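Local coordinates for alpha-catenin-like protein hmp-1 (Caenorhabditis elegans, PDB 5H5M) that links the cadherin–beta-catenin complex of adherens junctions to actin filaments and is required for the cell migration and shape changes of body enclosure and elongation, at residues 249-254 against 281-286; 322-327 against 359-364; 243-248 against 365-370; 254-259 against 354-359. One frame throughout, in Å; residues are numbered along the deposited sequence.

Interaction 1: residues 249-254 against 281-286; sequences VEDCER and GSIRGR
Asp-251 and Arg-286 meet tip to tip in a two-point salt bridge. A chi1 of -65° sets Asp-251 CG anti to its carbonyl carbon, on the side of helix 276-300. Arg-286 presents its side, NE and NH2, to the carboxylate: NE donates to Asp-251 OD2 over 2.7 Å in a nearly straight bond (173°), and NH2 reaches Asp-251 OD1 at 3.2 Å. Both oxygens offer their syn lone pairs; gripped at both, with the two planes 23° apart, the carboxylate is held against turning. A second arginine joins from the acid's own helix: Arg-254 NH2 forms a salt bridge with Asp-251 OD1, met nearly head-on, which gives that oxygen two donors. The shared acid probably offsets the repulsion between Arg-254 NH2 and Arg-286 NH2, 4.1 Å apart.

This network joins helices 237-260 and 276-300, antiparallel neighbours of a four-helix bundle in the M domain, the vinculin-family middle part of the protein. Beyond the bundle, Arg-286 NH1 forms a salt bridge with Asp-121 of helix 92-122.

Ile-283 lays its CG1 against Asp-251 CB at 3.5 Å, and its CD1 continues toward the backbone of Cys-252. Ser-282 contributes carbon, its CB standing 3.4 Å from Asp-251 OD2.

Interaction 2: residues 322-327 against 359-364; sequences VDQFAE and CTLVHD
A chi1 of 165° sets CG of Phe-325 anti to the backbone N, on the side where Val-362 lies; Val-362 sets CG2 beside its own backbone N (chi1 of CG1 174°), where that methyl meets the base of the ring. Val-362 CG2 lies 3.7 Å from Phe-325 CG and as close to CB, so the branch packs where the ring joins its stem. Farther out, Phe-325 CE1 is 3.9 Å from Cys-359 SG. This is a sulfur-aromatic contact of oblique geometry, with the sulfur 5.1 Å from the ring centroid of Phe-325. CD1, next to CE1, is 4.0 Å from Cys-359 N.

At the more exposed margin, Leu-361 crosses Gln-324 at about a right angle, and its CD2 touches Gln-324 CB at 3.9 Å and the backbone N of Phe-325 at a similar distance. Helices 305-339 and 345-374 run antiparallel here, their local axes 8.7 Å apart, as two members of a four-helix bundle; Ile-283 of helix 276-300 also touches Phe-325 and Cys-359.

An alanine in place of Phe-325 would probably cost Cys-359 SG one of its aromatic neighbours and open a gap beside Val-362 and Ile-283. Between the two segments the side chains meet through carbon and sulfur, an association that rests on shape and burial rather than on directed polar bonds.

Interaction 3: residues 243-248 against 365-370; sequences VSEAHI and AVKDIR
Glu-245 accepts a salt-bridged hydrogen bond from Arg-370, whose NH1 lies 2.8 Å from Glu-245 OE1 with an N-H...O angle of 158°. The oxygen lies at the guanidinium edge, close to the plane of Arg-370, but the arginine approaches from above the carboxylate plane, the two groups being turned 65° apart. Glu-245 reaches across because its CG is anti to the backbone N (chi1 -179°) and the chain stays extended beyond it. Arg-370 CD also touches Glu-245 OE1, at 3.3 Å, while NH2 has a second, long and weak ion pair with Asp-238.

Lys-367 presents carbon rather than charge: its CG is 3.8 Å from Glu-245 OE1, and its ammonium turns to a weak, long pairing with Asp-364. An alanine instead of Glu-245 would probably leave Arg-370 NH1 without this carboxylate and uncover the aliphatic part of Lys-367.

Helices 237-260 and 345-374 are antiparallel here and belong to one four-helix bundle of the M domain. Deeper between them, Ile-248 CD1 meets Val-366 CG2 at 3.8 Å, a small apolar patch beneath the ion pair.

On helix 237-260 other polar groups are satisfied away from this interface. His-247 bonds through NE2 to Asp-117 and through ND1 to Ser-120, both on helix 92-122, and Ser-244 OG bonds to Phe-240 O.

Interaction 4: residues 254-259 against 354-359; sequences RGIKGI and EFINAC
Gly-255 and Phe-355 make the backbone-to-ring part of this contact. The ring of Phe-355 reaches helix 237-260 at Gly-255, where CE2 stands 3.7 Å from the glycine CA. A side chain on that carbon would run into the ring, so the lack of one is what lets the aromatic group lie against the backbone; Gly-255 C and Ile-256 N follow, the latter 4.2 Å from Phe-355 CE2. A chi1 of -170° puts CG of Phe-355 anti to its backbone N, on the side facing helix 237-260. Within its own helix, Cys-359 SG sits over one face of the ring, 3.6 Å above the plane and displaced toward the rim.

The remaining contacts are between apolar side chains. Ile-259 points its CD1 at the stem of the phenylalanine, 3.7 Å from Phe-355 CB, and crosses it at a slant. Ile-256 works at the other margin: its CD1 packs on Ile-356 CG1 at 3.6 Å and also touches the CD1 of that residue, so the two isoleucines pack through their longer branches, again crossing obliquely. Both Ile-259 and Phe-355 also touch Leu-332 of helix 305-339 and Val-276 of helix 276-300, which places them in the interior, whereas Ile-256 and Ile-356 lie nearer the surface.

The local axes of helices 237-260 and 345-374 are 10.3 Å apart and 161° from parallel in direction. Antiparallel helices with aliphatic and aromatic side chains turned inward are characteristic of the four-helix bundles that build the vinculin/alpha-catenin family.

In the fold
Four helices, 237-260, 276-300, 305-339 and 345-374, supply all the segments, and the contacts draw on three pairings of these helices within one bundle. Interactions 3 and 4 use the same two helices at separate levels, their centres about 17 Å apart; interaction 1, about 11 Å from the centre of interaction 3 and 9 Å from that of interaction 4, turns the same helix 237-260 toward helix 276-300. Interaction 2 shares Cys-359 with interaction 4, and this residue joins them to interaction 1: Cys-359 SG lies 3.6 Å from Cys-252 SG and equally far from Ile-283 CD1. His-363 NE2 of interaction 2 lies 3.3 Å from Glu-245 CG of interaction 3.

Interaction 1: residues 249-254 against 281-286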
loop_
_atom_site.group_PDB
_atom_site.type_symbol
_atom_site.label_atom_id
_atom_site.label_comp_id
_atom_site.label_asym_id
_atom_site.label_seq_id
_atom_site.Cartn_x
_atom_site.Cartn_y
_atom_site.Cartn_z
ATOM N N VAL A 249 8.513 -5.998 8.597
ATOM C CA VAL A 249 9.910 -5.916 9.015
ATOM C C VAL A 249 10.269 -4.489 9.436
ATOM O O VAL A 249 10.893 -4.285 10.480
ATOM C CB VAL A 249 10.861 -6.381 7.893
ATOM C CG1 VAL A 249 12.313 -6.031 8.225
ATOM C CG2 VAL A 249 10.700 -7.875 7.649
ATOM N N GLU A 250 9.869 -3.512 8.625
ATOM C CA GLU A 250 10.064 -2.096 8.952
ATOM C C GLU A 250 9.443 -1.726 10.297
ATOM O O GLU A 250 10.066 -1.040 11.111
ATOM C CB GLU A 250 9.465 -1.197 7.872
ATOM C CG GLU A 250 10.191 -1.190 6.546
ATOM C CD GLU A 250 9.583 -0.193 5.573
ATOM O OE1 GLU A 250 9.956 -0.214 4.379
ATOM O OE2 GLU A 250 8.730 0.612 6.005
ATOM N N ASP A 251 8.209 -2.175 10.516
ATOM C CA ASP A 251 7.505 -1.907 11.768
ATOM C C ASP A 251 8.268 -2.458 12.966
ATOM O O ASP A 251 8.377 -1.796 13.997
ATOM C CB ASP A 251 6.099 -2.504 11.740
ATOM C CG ASP A 251 5.207 -1.856 10.705
ATOM O OD1 ASP A 251 5.492 -0.707 10.300
ATOM O OD2 ASP A 251 4.214 -2.501 10.304
ATOM N N CYS A 252 8.786 -3.674 12.821
ATOM C CA CYS A 252 9.588 -4.301 13.865
ATOM C C CYS A 252 10.835 -3.477 14.163
ATOM O O CYS A 252 11.202 -3.286 15.324
ATOM C CB CYS A 252 9.983 -5.723 13.458
ATOM S SG CYS A 252 11.008 -6.589 14.673
ATOM N N GLU A 253 11.479 -2.983 13.110
ATOM C CA GLU A 253 12.680 -2.175 13.275
ATOM C C GLU A 253 12.359 -0.862 13.981
ATOM O O GLU A 253 13.158 -0.366 14.775
ATOM C CB GLU A 253 13.338 -1.904 11.922
ATOM C CG GLU A 253 13.890 -3.149 11.250
ATOM C CD GLU A 253 14.518 -2.858 9.900
ATOM O OE1 GLU A 253 14.309 -1.743 9.371
ATOM O OE2 GLU A 253 15.222 -3.743 9.369
ATOM N N ARG A 254 11.187 -0.307 13.691
ATOM C CA ARG A 254 10.735 0.909 14.357
ATOM C C ARG A 254 10.498 0.653 15.844
ATOM O O ARG A 254 10.883 1.459 16.690
ATOM C CB ARG A 254 9.464 1.449 13.699
ATOM C CG ARG A 254 9.702 2.638 12.778
ATOM C CD ARG A 254 8.393 3.244 12.275
ATOM N NE ARG A 254 7.601 2.295 11.493
ATOM C CZ ARG A 254 7.743 2.104 10.183
ATOM N NH1 ARG A 254 8.653 2.790 9.505
ATOM N NH2 ARG A 254 6.980 1.220 9.550
ATOM N N GLY A 281 0.558 -2.060 16.658
ATOM C CA GLY A 281 -0.678 -1.658 16.011
ATOM C C GLY A 281 -0.618 -1.753 14.496
ATOM O O GLY A 281 -1.596 -2.145 13.858
ATOM N N SER A 282 0.528 -1.399 13.918
ATOM C CA SER A 282 0.702 -1.462 12.467
ATOM C C SER A 282 0.818 -2.905 11.996
ATOM O O SER A 282 0.195 -3.300 11.010
ATOM C CB SER A 282 1.939 -0.671 12.025
ATOM O OG SER A 282 1.789 0.715 12.281
ATOM N N ILE A 283 1.628 -3.684 12.702
ATOM C CA ILE A 283 1.829 -5.089 12.376
ATOM C C ILE A 283 0.510 -5.856 12.418
ATOM O O ILE A 283 0.202 -6.629 11.512
ATOM C CB ILE A 283 2.843 -5.735 13.330
ATOM C CG1 ILE A 283 4.228 -5.136 13.088
ATOM C CG2 ILE A 283 2.874 -7.244 13.146
ATOM C CD1 ILE A 283 5.317 -5.715 13.953
ATOM N N ARG A 284 -0.277 -5.622 13.463
ATOM C CA ARG A 284 -1.571 -6.281 13.595
ATOM C C ARG A 284 -2.487 -5.930 12.421
ATOM O O ARG A 284 -3.086 -6.814 11.805
ATOM C CB ARG A 284 -2.241 -5.900 14.918
ATOM C CG ARG A 284 -3.619 -6.514 15.094
ATOM C CD ARG A 284 -4.265 -6.118 16.415
ATOM N NE ARG A 284 -5.603 -6.693 16.538
ATOM C CZ ARG A 284 -5.870 -7.851 17.136
ATOM N NH1 ARG A 284 -4.893 -8.561 17.686
ATOM N NH2 ARG A 284 -7.119 -8.296 17.192
ATOM N N GLY A 285 -2.581 -4.638 12.119
ATOM C CA GLY A 285 -3.419 -4.160 11.037
ATOM C C GLY A 285 -3.032 -4.730 9.685
ATOM O O GLY A 285 -3.891 -5.184 8.930
ATOM N N ARG A 286 -1.738 -4.708 9.384
ATOM C CA ARG A 286 -1.234 -5.233 8.119
ATOM C C ARG A 286 -1.467 -6.738 8.009
ATOM O O ARG A 286 -1.851 -7.242 6.950
ATOM C CB ARG A 286 0.257 -4.931 7.964
ATOM C CG ARG A 286 0.614 -3.452 7.889
ATOM C CD ARG A 286 2.065 -3.281 7.460
ATOM N NE ARG A 286 2.702 -2.114 8.062
ATOM C CZ ARG A 286 2.673 -0.889 7.543
ATOM N NH1 ARG A 286 2.026 -0.656 6.408
ATOM N NH2 ARG A 286 3.288 0.106 8.166
#

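Interaction 2: residues 322-327 against 359-364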
loop_
_atom_site.group_PDB
_atom_site.type_symbol
_atom_site.label_atom_id
_atom_site.label_comp_id
_atom_site.label_asym_id
_atom_site.label_seq_id
_atom_site.Cartn_x
_atom_site.Cartn_y
_atom_site.Cartn_z
ATOM N N VAL A 322 -1.767 -13.652 15.458
ATOM C CA VAL A 322 -2.104 -12.259 15.730
ATOM C C VAL A 322 -2.413 -12.021 17.213
ATOM O O VAL A 322 -1.929 -11.058 17.809
ATOM C CB VAL A 322 -3.298 -11.801 14.861
ATOM C CG1 VAL A 322 -3.896 -10.521 15.396
ATOM C CG2 VAL A 322 -2.858 -11.611 13.412
ATOM N N ASP A 323 -3.200 -12.909 17.811
ATOM C CA ASP A 323 -3.534 -12.799 19.228
ATOM C C ASP A 323 -2.316 -13.009 20.123
ATOM O O ASP A 323 -2.090 -12.248 21.064
ATOM C CB ASP A 323 -4.629 -13.802 19.601
ATOM C CG ASP A 323 -5.984 -13.415 19.046
ATOM O OD1 ASP A 323 -6.214 -12.205 18.834
ATOM O OD2 ASP A 323 -6.820 -14.318 18.829
ATOM N N GLN A 324 -1.539 -14.047 19.830
ATOM C CA GLN A 324 -0.330 -14.343 20.594
ATOM C C GLN A 324 0.670 -13.193 20.517
ATOM O O GLN A 324 1.346 -12.881 21.496
ATOM C CB GLN A 324 0.322 -15.635 20.092
ATOM C CG GLN A 324 -0.525 -16.881 20.286
ATOM C CD GLN A 324 0.045 -18.093 19.569
ATOM O OE1 GLN A 324 1.117 -18.024 18.964
ATOM N NE2 GLN A 324 -0.670 -19.210 19.636
ATOM N N PHE A 325 0.761 -12.568 19.346
ATOM C CA PHE A 325 1.642 -11.423 19.157
ATOM C C PHE A 325 1.160 -10.212 19.953
ATOM O O PHE A 325 1.939 -9.577 20.662
ATOM C CB PHE A 325 1.745 -11.061 17.675
ATOM C CG PHE A 325 2.323 -9.698 17.426
ATOM C CD1 PHE A 325 3.678 -9.463 17.607
ATOM C CD2 PHE A 325 1.514 -8.651 17.021
ATOM C CE1 PHE A 325 4.215 -8.205 17.385
ATOM C CE2 PHE A 325 2.045 -7.388 16.797
ATOM C CZ PHE A 325 3.395 -7.167 16.977
ATOM N N ALA A 326 -0.128 -9.902 19.826
ATOM C CA ALA A 326 -0.719 -8.753 20.501
ATOM C C ALA A 326 -0.584 -8.871 22.013
ATOM O O ALA A 326 -0.379 -7.878 22.708
ATOM C CB ALA A 326 -2.181 -8.605 20.112
ATOM N N GLU A 327 -0.696 -10.095 22.516
ATOM C CA GLU A 327 -0.616 -10.346 23.947
ATOM C C GLU A 327 0.785 -10.058 24.481
ATOM O O GLU A 327 0.946 -9.353 25.479
ATOM C CB GLU A 327 -1.017 -11.790 24.250
ATOM C CG GLU A 327 -1.068 -12.125 25.729
ATOM C CD GLU A 327 -1.536 -13.548 25.990
ATOM O OE1 GLU A 327 -0.719 -14.371 26.457
ATOM O OE2 GLU A 327 -2.724 -13.839 25.729
ATOM N N CYS A 359 7.404 -10.593 16.851
ATOM C CA CYS A 359 7.145 -10.178 15.476
ATOM C C CYS A 359 7.323 -11.346 14.513
ATOM O O CYS A 359 6.646 -11.428 13.488
ATOM C CB CYS A 359 8.068 -9.027 15.071
ATOM S SG CYS A 359 7.738 -7.462 15.888
ATOM N N THR A 360 8.239 -12.245 14.855
ATOM C CA THR A 360 8.539 -13.409 14.028
ATOM C C THR A 360 7.332 -14.352 13.946
ATOM O O THR A 360 7.143 -15.044 12.946
ATOM C CB THR A 360 9.784 -14.144 14.569
ATOM O OG1 THR A 360 10.899 -13.247 14.542
ATOM C CG2 THR A 360 10.127 -15.351 13.723
ATOM N N LEU A 361 6.510 -14.358 14.994
ATOM C CA LEU A 361 5.216 -15.039 14.967
ATOM C C LEU A 361 4.399 -14.624 13.745
ATOM O O LEU A 361 3.971 -15.461 12.950
ATOM C CB LEU A 361 4.416 -14.729 16.236
ATOM C CG LEU A 361 4.353 -15.699 17.417
ATOM C CD1 LEU A 361 5.694 -16.344 17.689
ATOM C CD2 LEU A 361 3.853 -14.953 18.648
ATOM N N VAL A 362 4.185 -13.319 13.613
ATOM C CA VAL A 362 3.413 -12.766 12.509
ATOM C C VAL A 362 4.135 -12.935 11.174
ATOM O O VAL A 362 3.540 -13.355 10.181
ATOM C CB VAL A 362 3.114 -11.268 12.740
ATOM C CG1 VAL A 362 2.433 -10.659 11.525
ATOM C CG2 VAL A 362 2.260 -11.079 13.989
ATOM N N HIS A 363 5.426 -12.617 11.168
ATOM C CA HIS A 363 6.228 -12.585 9.946
ATOM C C HIS A 363 6.379 -13.961 9.288
ATOM O O HIS A 363 6.184 -14.097 8.078
ATOM C CB HIS A 363 7.608 -11.993 10.256
ATOM C CG HIS A 363 8.416 -11.668 9.040
ATOM N ND1 HIS A 363 9.621 -12.278 8.762
ATOM C CD2 HIS A 363 8.198 -10.794 8.029
ATOM C CE1 HIS A 363 10.109 -11.794 7.634
ATOM N NE2 HIS A 363 9.263 -10.892 7.169
ATOM N N ASP A 364 6.728 -14.973 10.082
ATOM C CA ASP A 364 6.835 -16.346 9.584
ATOM C C ASP A 364 5.510 -16.830 9.008
ATOM O O ASP A 364 5.476 -17.500 7.970
ATOM C CB ASP A 364 7.277 -17.304 10.693
ATOM C CG ASP A 364 8.778 -17.292 10.924
ATOM O OD1 ASP A 364 9.520 -16.786 10.056
ATOM O OD2 ASP A 364 9.216 -17.805 11.973
#

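Interaction 3: residues 243-248 against 365-370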
loop_
_atom_site.group_PDB
_atom_site.type_symbol
_atom_site.label_atom_id
_atom_site.label_comp_id
_atom_site.label_asym_id
_atom_site.label_seq_id
_atom_site.Cartn_x
_atom_site.Cartn_y
_atom_site.Cartn_z
ATOM N N VAL A 243 5.111 -6.420 -0.273
ATOM C CA VAL A 243 5.217 -5.148 0.430
ATOM C C VAL A 243 4.768 -5.293 1.887
ATOM O O VAL A 243 5.408 -4.757 2.793
ATOM C CB VAL A 243 4.387 -4.049 -0.271
ATOM C CG1 VAL A 243 4.256 -2.819 0.611
ATOM C CG2 VAL A 243 5.014 -3.683 -1.611
ATOM N N SER A 244 3.681 -6.027 2.108
ATOM C CA SER A 244 3.193 -6.284 3.463
ATOM C C SER A 244 4.275 -6.930 4.320
ATOM O O SER A 244 4.507 -6.518 5.457
ATOM C CB SER A 244 1.952 -7.180 3.443
ATOM O OG SER A 244 0.823 -6.481 2.951
ATOM N N GLU A 245 4.940 -7.935 3.761
ATOM C CA GLU A 245 6.010 -8.627 4.467
ATOM C C GLU A 245 7.172 -7.681 4.768
ATOM O O GLU A 245 7.718 -7.689 5.868
ATOM C CB GLU A 245 6.495 -9.824 3.648
ATOM C CG GLU A 245 7.598 -10.627 4.299
ATOM C CD GLU A 245 8.083 -11.761 3.414
ATOM O OE1 GLU A 245 7.243 -12.388 2.732
ATOM O OE2 GLU A 245 9.305 -12.020 3.397
ATOM N N ALA A 246 7.537 -6.861 3.789
ATOM C CA ALA A 246 8.625 -5.909 3.959
ATOM C C ALA A 246 8.264 -4.833 4.982
ATOM O O ALA A 246 9.116 -4.373 5.737
ATOM C CB ALA A 246 8.987 -5.270 2.621
ATOM N N HIS A 247 6.997 -4.435 5.001
ATOM C CA HIS A 247 6.548 -3.388 5.910
ATOM C C HIS A 247 6.473 -3.890 7.353
ATOM O O HIS A 247 6.733 -3.137 8.289
ATOM C CB HIS A 247 5.193 -2.839 5.462
ATOM C CG HIS A 247 5.280 -1.871 4.320
ATOM N ND1 HIS A 247 4.206 -1.130 3.887
ATOM C CD2 HIS A 247 6.327 -1.523 3.530
ATOM C CE1 HIS A 247 4.583 -0.361 2.876
ATOM N NE2 HIS A 247 5.861 -0.584 2.640
ATOM N N ILE A 248 6.118 -5.160 7.525
ATOM C CA ILE A 248 6.104 -5.786 8.844
ATOM C C ILE A 248 7.511 -5.785 9.446
ATOM O O ILE A 248 7.686 -5.576 10.649
ATOM C CB ILE A 248 5.551 -7.230 8.775
ATOM C CG1 ILE A 248 4.040 -7.207 8.536
ATOM C CG2 ILE A 248 5.847 -7.989 10.053
ATOM C CD1 ILE A 248 3.437 -8.570 8.291
ATOM N N ALA A 365 4.423 -16.498 9.698
ATOM C CA ALA A 365 3.094 -16.919 9.278
ATOM C C ALA A 365 2.732 -16.295 7.931
ATOM O O ALA A 365 2.078 -16.927 7.104
ATOM C CB ALA A 365 2.064 -16.557 10.332
ATOM N N VAL A 366 3.168 -15.058 7.714
ATOM C CA VAL A 366 2.958 -14.398 6.432
ATOM C C VAL A 366 3.742 -15.112 5.335
ATOM O O VAL A 366 3.230 -15.317 4.234
ATOM C CB VAL A 366 3.357 -12.907 6.489
ATOM C CG1 VAL A 366 3.422 -12.310 5.091
ATOM C CG2 VAL A 366 2.363 -12.134 7.343
ATOM N N LYS A 367 4.971 -15.515 5.647
ATOM C CA LYS A 367 5.802 -16.238 4.686
ATOM C C LYS A 367 5.219 -17.613 4.354
ATOM O O LYS A 367 5.351 -18.092 3.229
ATOM C CB LYS A 367 7.233 -16.391 5.208
ATOM C CG LYS A 367 8.006 -15.083 5.298
ATOM C CD LYS A 367 9.480 -15.325 5.590
ATOM C CE LYS A 367 9.675 -15.912 6.975
ATOM N NZ LYS A 367 11.115 -16.082 7.316
ATOM N N ASP A 368 4.579 -18.241 5.337
ATOM C CA ASP A 368 3.940 -19.538 5.131
ATOM C C ASP A 368 2.755 -19.409 4.183
ATOM O O ASP A 368 2.521 -20.276 3.342
ATOM C CB ASP A 368 3.482 -20.140 6.464
ATOM C CG ASP A 368 4.644 -20.557 7.350
ATOM O OD1 ASP A 368 5.773 -20.700 6.833
ATOM O OD2 ASP A 368 4.424 -20.751 8.564
ATOM N N ILE A 369 2.011 -18.317 4.328
ATOM C CA ILE A 369 0.879 -18.035 3.457
ATOM C C ILE A 369 1.351 -17.874 2.015
ATOM O O ILE A 369 0.786 -18.465 1.097
ATOM C CB ILE A 369 0.130 -16.770 3.909
ATOM C CG1 ILE A 369 -0.549 -17.014 5.259
ATOM C CG2 ILE A 369 -0.896 -16.353 2.873
ATOM C CD1 ILE A 369 -1.117 -15.761 5.897
ATOM N N ARG A 370 2.405 -17.087 1.829
ATOM C CA ARG A 370 2.970 -16.866 0.502
ATOM C C ARG A 370 3.519 -18.160 -0.083
ATOM O O ARG A 370 3.444 -18.389 -1.291
ATOM C CB ARG A 370 4.068 -15.800 0.559
ATOM C CG ARG A 370 3.587 -14.454 1.104
ATOM C CD ARG A 370 4.654 -13.384 0.967
ATOM N NE ARG A 370 4.936 -13.089 -0.432
ATOM C CZ ARG A 370 6.000 -12.418 -0.858
ATOM N NH1 ARG A 370 6.896 -11.972 0.013
ATOM N NH2 ARG A 370 6.170 -12.198 -2.157
#

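Interaction 4: residues 254-259 against 354-359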
loop_
_atom_site.group_PDB
_atom_site.type_symbol
_atom_site.label_atom_id
_atom_site.label_comp_id
_atom_site.label_asym_id
_atom_site.label_seq_id
_atom_site.Cartn_x
_atom_site.Cartn_y
_atom_site.Cartn_z
ATOM N N ARG A 254 11.187 -0.307 13.691
ATOM C CA ARG A 254 10.735 0.909 14.357
ATOM C C ARG A 254 10.498 0.653 15.844
ATOM O O ARG A 254 10.883 1.459 16.690
ATOM C CB ARG A 254 9.464 1.449 13.699
ATOM C CG ARG A 254 9.702 2.638 12.778
ATOM C CD ARG A 254 8.393 3.244 12.275
ATOM N NE ARG A 254 7.601 2.295 11.493
ATOM C CZ ARG A 254 7.743 2.104 10.183
ATOM N NH1 ARG A 254 8.653 2.790 9.505
ATOM N NH2 ARG A 254 6.980 1.220 9.550
ATOM N N GLY A 255 9.870 -0.479 16.151
ATOM C CA GLY A 255 9.630 -0.871 17.529
ATOM C C GLY A 255 10.914 -1.129 18.297
ATOM O O GLY A 255 11.005 -0.830 19.487
ATOM N N ILE A 256 11.910 -1.682 17.612
ATOM C CA ILE A 256 13.204 -1.950 18.226
ATOM C C ILE A 256 13.879 -0.645 18.644
ATOM O O ILE A 256 14.451 -0.554 19.730
ATOM C CB ILE A 256 14.128 -2.742 17.274
ATOM C CG1 ILE A 256 13.672 -4.198 17.184
ATOM C CG2 ILE A 256 15.573 -2.689 17.742
ATOM C CD1 ILE A 256 14.390 -4.994 16.112
ATOM N N LYS A 257 13.791 0.369 17.787
ATOM C CA LYS A 257 14.367 1.675 18.092
ATOM C C LYS A 257 13.719 2.317 19.316
ATOM O O LYS A 257 14.384 3.003 20.088
ATOM C CB LYS A 257 14.246 2.613 16.890
ATOM C CG LYS A 257 15.355 2.442 15.871
ATOM C CD LYS A 257 15.753 3.780 15.269
ATOM C CE LYS A 257 17.077 3.679 14.530
ATOM N NZ LYS A 257 17.571 5.015 14.101
ATOM N N GLY A 258 12.423 2.090 19.494
ATOM C CA GLY A 258 11.722 2.624 20.647
ATOM C C GLY A 258 12.131 1.947 21.941
ATOM O O GLY A 258 12.171 2.577 22.998
ATOM N N ILE A 259 12.435 0.657 21.852
ATOM C CA ILE A 259 12.857 -0.118 23.010
ATOM C C ILE A 259 14.255 0.288 23.469
ATOM O O ILE A 259 14.502 0.458 24.663
ATOM C CB ILE A 259 12.837 -1.632 22.701
ATOM C CG1 ILE A 259 11.396 -2.123 22.567
ATOM C CG2 ILE A 259 13.564 -2.423 23.781
ATOM C CD1 ILE A 259 11.282 -3.580 22.199
ATOM N N GLU A 354 12.764 -10.140 22.737
ATOM C CA GLU A 354 11.389 -10.582 22.962
ATOM C C GLU A 354 10.439 -10.003 21.918
ATOM O O GLU A 354 9.505 -10.671 21.480
ATOM C CB GLU A 354 10.918 -10.200 24.368
ATOM C CG GLU A 354 9.424 -10.416 24.626
ATOM C CD GLU A 354 8.969 -11.861 24.448
ATOM O OE1 GLU A 354 9.819 -12.778 24.447
ATOM O OE2 GLU A 354 7.746 -12.079 24.318
ATOM N N PHE A 355 10.687 -8.760 21.518
ATOM C CA PHE A 355 9.874 -8.119 20.496
ATOM C C PHE A 355 10.123 -8.752 19.129
ATOM O O PHE A 355 9.185 -8.979 18.367
ATOM C CB PHE A 355 10.160 -6.619 20.442
ATOM C CG PHE A 355 9.199 -5.852 19.579
ATOM C CD1 PHE A 355 7.849 -5.819 19.887
ATOM C CD2 PHE A 355 9.645 -5.160 18.468
ATOM C CE1 PHE A 355 6.958 -5.112 19.099
ATOM C CE2 PHE A 355 8.758 -4.451 17.677
ATOM C CZ PHE A 355 7.413 -4.427 17.995
ATOM N N ILE A 356 11.389 -9.032 18.831
ATOM C CA ILE A 356 11.769 -9.680 17.579
ATOM C C ILE A 356 11.140 -11.063 17.459
ATOM O O ILE A 356 10.588 -11.415 16.415
ATOM C CB ILE A 356 13.304 -9.804 17.450
ATOM C CG1 ILE A 356 13.926 -8.442 17.142
ATOM C CG2 ILE A 356 13.683 -10.800 16.359
ATOM C CD1 ILE A 356 15.443 -8.472 17.045
ATOM N N ASN A 357 11.221 -11.844 18.531
ATOM C CA ASN A 357 10.621 -13.174 18.548
ATOM C C ASN A 357 9.104 -13.112 18.419
ATOM O O ASN A 357 8.494 -13.989 17.813
ATOM C CB ASN A 357 11.004 -13.928 19.823
ATOM C CG ASN A 357 12.481 -14.261 19.879
ATOM O OD1 ASN A 357 13.142 -14.380 18.848
ATOM N ND2 ASN A 357 13.008 -14.413 21.089
ATOM N N ALA A 358 8.501 -12.072 18.988
ATOM C CA ALA A 358 7.058 -11.886 18.884
ATOM C C ALA A 358 6.655 -11.510 17.459
ATOM O O ALA A 358 5.686 -12.041 16.924
ATOM C CB ALA A 358 6.585 -10.830 19.865
ATOM N N CYS A 359 7.404 -10.593 16.851
ATOM C CA CYS A 359 7.145 -10.178 15.476
ATOM C C CYS A 359 7.323 -11.346 14.513
ATOM O O CYS A 359 6.646 -11.428 13.488
ATOM C CB CYS A 359 8.068 -9.027 15.071
ATOM S SG CYS A 359 7.738 -7.462 15.888
#